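Local structure of benzoylformate decarboxylase (Mycobacterium smegmatis, 4Q9D) at residues Phe60-Thr64 with Leu417-Arg422; Asp212-Trp217 with Thr391-Ser396. The protein belongs to the thiamine diphosphate-dependent enzymes, with two thiamine diphosphate-binding alpha/beta domains flanking a central Rossmann-like domain, and holds a magnesium ion. All coordinates share one frame; numbering follows the deposited sequence.

Contact 1: Phe60-Thr64 with Leu417-Arg422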
loop_
_atom_site.group_PDB
_atom_site.type_symbol
_atom_site.label_atom_id
_atom_site.label_comp_id
_atom_site.label_asym_id
_atom_site.label_seq_id
_atom_site.Cartn_x
_atom_site.Cartn_y
_atom_site.Cartn_z
ATOM N N PHE B 60 15.544 5.896 24.333
ATOM C CA PHE B 60 16.365 4.828 24.890
ATOM C C PHE B 60 17.388 4.339 23.892
ATOM O O PHE B 60 18.595 4.243 24.206
ATOM C CB PHE B 60 15.474 3.650 25.349
ATOM C CG PHE B 60 16.225 2.543 26.114
ATOM C CD1 PHE B 60 16.476 2.663 27.484
ATOM C CD2 PHE B 60 16.630 1.367 25.470
ATOM C CE1 PHE B 60 17.125 1.637 28.195
ATOM C CE2 PHE B 60 17.273 0.322 26.174
ATOM C CZ PHE B 60 17.522 0.462 27.530
ATOM N N ALA B 61 16.917 4.011 22.689
ATOM C CA ALA B 61 17.793 3.541 21.621
ATOM C C ALA B 61 18.847 4.587 21.238
ATOM O O ALA B 61 20.019 4.272 20.962
ATOM C CB ALA B 61 16.945 3.153 20.383
ATOM N N GLN B 62 18.441 5.851 21.196
ATOM C CA GLN B 62 19.403 6.874 20.802
ATOM C C GLN B 62 20.491 7.062 21.860
ATOM O O GLN B 62 21.644 7.221 21.520
ATOM C CB GLN B 62 18.710 8.188 20.531
ATOM C CG GLN B 62 17.937 8.186 19.219
ATOM C CD GLN B 62 17.616 9.571 18.740
ATOM O OE1 GLN B 62 18.524 10.391 18.508
ATOM N NE2 GLN B 62 16.314 9.850 18.551
ATOM N N ALA B 63 20.101 7.028 23.135
ATOM C CA ALA B 63 21.040 7.207 24.249
ATOM C C ALA B 63 21.972 6.004 24.413
ATOM O O ALA B 63 23.147 6.167 24.708
ATOM C CB ALA B 63 20.287 7.446 25.533
ATOM N N THR B 64 21.450 4.795 24.214
ATOM C CA THR B 64 22.272 3.596 24.347
ATOM C C THR B 64 23.071 3.296 23.071
ATOM O O THR B 64 24.038 2.555 23.120
ATOM C CB THR B 64 21.439 2.327 24.718
ATOM O OG1 THR B 64 20.411 2.128 23.744
ATOM C CG2 THR B 64 20.784 2.470 26.083
ATOM N N LEU B 417 16.433 6.460 31.116
ATOM C CA LEU B 417 16.485 4.999 31.275
ATOM C C LEU B 417 17.709 4.465 30.563
ATOM O O LEU B 417 18.384 3.575 31.065
ATOM C CB LEU B 417 15.231 4.327 30.709
ATOM C CG LEU B 417 13.991 4.486 31.576
ATOM C CD1 LEU B 417 12.707 4.156 30.786
ATOM C CD2 LEU B 417 14.120 3.606 32.818
ATOM N N GLY B 418 17.994 5.022 29.389
ATOM C CA GLY B 418 19.170 4.622 28.634
ATOM C C GLY B 418 20.456 4.924 29.377
ATOM O O GLY B 418 21.329 4.067 29.453
ATOM N N ASP B 419 20.585 6.146 29.901
ATOM C CA ASP B 419 21.774 6.531 30.675
ATOM C C ASP B 419 21.984 5.546 31.831
ATOM O O ASP B 419 23.093 5.091 32.068
ATOM C CB ASP B 419 21.633 7.948 31.254
ATOM C CG ASP B 419 21.686 9.018 30.196
ATOM O OD1 ASP B 419 22.144 8.713 29.072
ATOM O OD2 ASP B 419 21.283 10.173 30.489
ATOM N N ARG B 420 20.905 5.208 32.532
ATOM C CA ARG B 420 21.011 4.293 33.661
ATOM C C ARG B 420 21.445 2.889 33.205
ATOM O O ARG B 420 22.322 2.298 33.820
ATOM C CB ARG B 420 19.710 4.252 34.469
ATOM C CG ARG B 420 19.642 3.110 35.468
ATOM C CD ARG B 420 18.317 3.109 36.211
ATOM N NE ARG B 420 18.044 4.368 36.929
ATOM C CZ ARG B 420 16.865 4.641 37.494
ATOM N NH1 ARG B 420 15.868 3.768 37.386
ATOM N NH2 ARG B 420 16.657 5.783 38.145
ATOM N N ALA B 421 20.871 2.379 32.111
ATOM C CA ALA B 421 21.305 1.086 31.569
ATOM C C ALA B 421 22.774 1.069 31.118
ATOM O O ALA B 421 23.446 0.058 31.282
ATOM C CB ALA B 421 20.399 0.633 30.418
ATOM N N ARG B 422 23.279 2.164 30.550
ATOM C CA ARG B 422 24.646 2.145 30.010
ATOM C C ARG B 422 25.681 2.684 31.008
ATOM O O ARG B 422 26.841 2.886 30.653
ATOM C CB ARG B 422 24.740 2.938 28.700
ATOM C CG ARG B 422 24.519 4.429 28.870
ATOM C CD ARG B 422 23.988 5.117 27.601
ATOM N NE ARG B 422 23.944 6.576 27.777
ATOM C CZ ARG B 422 24.911 7.388 27.369
ATOM N NH1 ARG B 422 25.972 6.870 26.741
ATOM N NH2 ARG B 422 24.819 8.704 27.573
#
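Phe60 and Gly418 meet where the two helices come nearest, with their CA atoms 4.7 Å apart. The glycine has no side chain, and the ring of Phe60 comes close against its backbone. CG of Phe60 lies anti to the backbone N (chi1 -173°), which swings the ring along the second helix. CD1 of Phe60 comes to 3.4 Å from Gly418 N. CB of Leu417 touches the same corner of the ring, and Leu417 O lies at the ring edge. Thr64 CG2 covers one face of Phe60 and also packs on Gly418 CA at 3.7 Å. Its OG1 turns back to Phe60 O, which also accepts the Thr64 backbone N-H. This is the tight part of the contact. It joins the C-terminal ends of helices 50-64 and 408-421, which belong to the N-terminal and C-terminal TPP-binding domains of the enzyme. The axes of segments 60-64 and 417-421 approach to 8.1 Å and cross at -39°.

Ala421 and Arg422 form the exposed side. Ala421 CB meets the outer end of the ring, 4.1 Å from Phe60 CZ. Arg422 runs extended past Ala63, and Ala63 O sits over one face of its guanidinium without a hydrogen bond. Arg422 reaches back to the buried Asp419, whose OD1 is gripped by NE and NH2 within the guanidinium plane. That pairing fixes the guanidinium's rotation. The other oxygen, Asp419 OD2, forms a salt bridge with Arg426.

Contact 2: Asp212-Trp217 with Thr391-Ser396; sequences DRAGAW and TTHPAS
Trp217 and Asp212 both hold CG anti to the backbone N (chi1 178° and -161°), and this extends both side chains to the loop at Pro394 and Ala395. The indole lies beneath the backbone of His393 and Pro394. CD of Pro394 stands over the five-membered ring of Trp217, 3.8 Å from its centroid, a CH-pi contact. Pro394 CB packs on Trp217 CG at 3.6 Å. Farther out, His393 O lies over the same face, 3.5 Å from Trp217 CH2. Thr392 O approaches Trp217 CZ2 obliquely.

The helix 209-213 ends in a Schellman motif with Gly215 at positive phi. Ala216 occupies the N-cap position of the next helix, which starts at Trp217. Asp212 and Trp217 thus flank the turn between two helices of the central domain, and they meet the loop before strand 397-399 of the C-terminal domain.

The carboxylate of Asp212 receives the backbone N-H of Ala395. Asp212 OD1 takes Ala395 N at 3.0 Å through its syn lone pair, with an N-H...O angle of 157°. The second bond, to OD2, is weak. OD2 also forms a salt bridge with Arg239, which would probably favour the charged carboxylate. Beyond Ala395, Ser396 OG turns back to Pro394 O, 2.8 Å away.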
loop_
_atom_site.group_PDB
_atom_site.type_symbol
_atom_site.label_atom_id
_atom_site.label_comp_id
_atom_site.label_asym_id
_atom_site.label_seq_id
_atom_site.Cartn_x
_atom_site.Cartn_y
_atom_site.Cartn_z
ATOM N N ASP B 212 26.626 13.057 15.057
ATOM C CA ASP B 212 26.486 12.665 16.455
ATOM C C ASP B 212 25.957 11.213 16.568
ATOM O O ASP B 212 26.436 10.441 17.389
ATOM C CB ASP B 212 25.560 13.635 17.217
ATOM C CG ASP B 212 25.738 13.548 18.724
ATOM O OD1 ASP B 212 26.904 13.453 19.165
ATOM O OD2 ASP B 212 24.729 13.546 19.468
ATOM N N ARG B 213 24.998 10.827 15.726
ATOM C CA ARG B 213 24.456 9.463 15.796
ATOM C C ARG B 213 25.490 8.412 15.410
ATOM O O ARG B 213 25.426 7.295 15.891
ATOM C CB ARG B 213 23.179 9.313 14.962
ATOM C CG ARG B 213 22.041 10.165 15.476
ATOM C CD ARG B 213 20.674 9.757 14.891
ATOM N NE ARG B 213 19.587 10.400 15.647
ATOM C CZ ARG B 213 18.819 11.379 15.165
ATOM N NH1 ARG B 213 18.990 11.836 13.927
ATOM N NH2 ARG B 213 17.865 11.904 15.923
ATOM N N ALA B 214 26.456 8.774 14.557
ATOM C CA ALA B 214 27.561 7.861 14.261
ATOM C C ALA B 214 28.672 7.847 15.334
ATOM O O ALA B 214 29.631 7.096 15.202
ATOM C CB ALA B 214 28.163 8.147 12.889
ATOM N N GLY B 215 28.563 8.657 16.386
ATOM C CA GLY B 215 29.635 8.703 17.392
ATOM C C GLY B 215 30.845 9.418 16.792
ATOM O O GLY B 215 31.975 9.179 17.190
ATOM N N ALA B 216 30.613 10.314 15.830
ATOM C CA ALA B 216 31.724 10.916 15.075
ATOM C C ALA B 216 32.044 12.366 15.495
ATOM O O ALA B 216 32.609 13.141 14.737
ATOM C CB ALA B 216 31.433 10.840 13.577
ATOM N N TRP B 217 31.653 12.737 16.704
ATOM C CA TRP B 217 31.930 14.072 17.224
ATOM C C TRP B 217 33.421 14.475 17.084
ATOM O O TRP B 217 33.761 15.542 16.538
ATOM C CB TRP B 217 31.508 14.079 18.682
ATOM C CG TRP B 217 31.736 15.303 19.451
ATOM C CD1 TRP B 217 32.883 15.647 20.126
ATOM C CD2 TRP B 217 30.778 16.331 19.739
ATOM N NE1 TRP B 217 32.697 16.836 20.790
ATOM C CE2 TRP B 217 31.414 17.273 20.581
ATOM C CE3 TRP B 217 29.447 16.552 19.363
ATOM C CZ2 TRP B 217 30.771 18.420 21.052
ATOM C CZ3 TRP B 217 28.799 17.694 19.839
ATOM C CH2 TRP B 217 29.471 18.620 20.685
ATOM N N THR B 391 25.536 23.475 23.017
ATOM C CA THR B 391 25.866 22.074 23.225
ATOM C C THR B 391 27.368 21.908 23.065
ATOM O O THR B 391 27.924 22.248 22.012
ATOM C CB THR B 391 25.171 21.216 22.167
ATOM O OG1 THR B 391 23.766 21.439 22.260
ATOM C CG2 THR B 391 25.476 19.735 22.371
ATOM N N THR B 392 28.019 21.359 24.090
ATOM C CA THR B 392 29.473 21.285 24.088
ATOM C C THR B 392 29.959 19.846 24.263
ATOM O O THR B 392 31.141 19.610 24.253
ATOM C CB THR B 392 30.074 22.189 25.209
ATOM O OG1 THR B 392 29.534 21.795 26.468
ATOM C CG2 THR B 392 29.704 23.654 24.970
ATOM N N HIS B 393 29.041 18.887 24.414
ATOM C CA HIS B 393 29.417 17.479 24.497
ATOM C C HIS B 393 28.645 16.628 23.480
ATOM O O HIS B 393 27.516 16.965 23.099
ATOM C CB HIS B 393 29.163 16.943 25.908
ATOM C CG HIS B 393 30.020 17.571 26.965
ATOM N ND1 HIS B 393 29.988 18.920 27.251
ATOM C CD2 HIS B 393 30.921 17.030 27.817
ATOM C CE1 HIS B 393 30.839 19.182 28.226
ATOM N NE2 HIS B 393 31.417 18.052 28.588
ATOM N N PRO B 394 29.231 15.501 23.056
ATOM C CA PRO B 394 28.470 14.623 22.149
ATOM C C PRO B 394 27.266 13.988 22.846
ATOM O O PRO B 394 27.223 13.892 24.077
ATOM C CB PRO B 394 29.496 13.558 21.732
ATOM C CG PRO B 394 30.474 13.510 22.899
ATOM C CD PRO B 394 30.562 14.958 23.392
ATOM N N ALA B 395 26.281 13.582 22.058
ATOM C CA ALA B 395 25.109 12.882 22.580
ATOM C C ALA B 395 24.465 13.606 23.758
ATOM O O ALA B 395 24.066 12.980 24.729
ATOM C CB ALA B 395 25.462 11.427 22.948
ATOM N N SER B 396 24.335 14.935 23.665
ATOM C CA SER B 396 23.852 15.693 24.814
ATOM C C SER B 396 22.760 16.663 24.443
ATOM O O SER B 396 22.408 17.543 25.232
ATOM C CB SER B 396 25.010 16.431 25.502
ATOM O OG SER B 396 25.953 15.496 25.986
#

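How the contacts relate
From the N terminus, the chain passes 60-64, at the end of helix 50-64, while still building the N-terminal domain. It then enters the central domain and passes through 212-217. Residues 391-396, just before strand 397-399 of the C-terminal domain, close contact 2. Only afterwards does helix 408-421 bring 417-422 back to close contact 1. Contact 2 is thus nested within the longer loop. Contact 1 ties the N-terminal and C-terminal domains, and contact 2 ties the central and C-terminal ones. Their centres lie 14 Å apart. Gln62 OE1 and Arg213 NE probably form a hydrogen bond between them, a direct link from the N-terminal to the central domain.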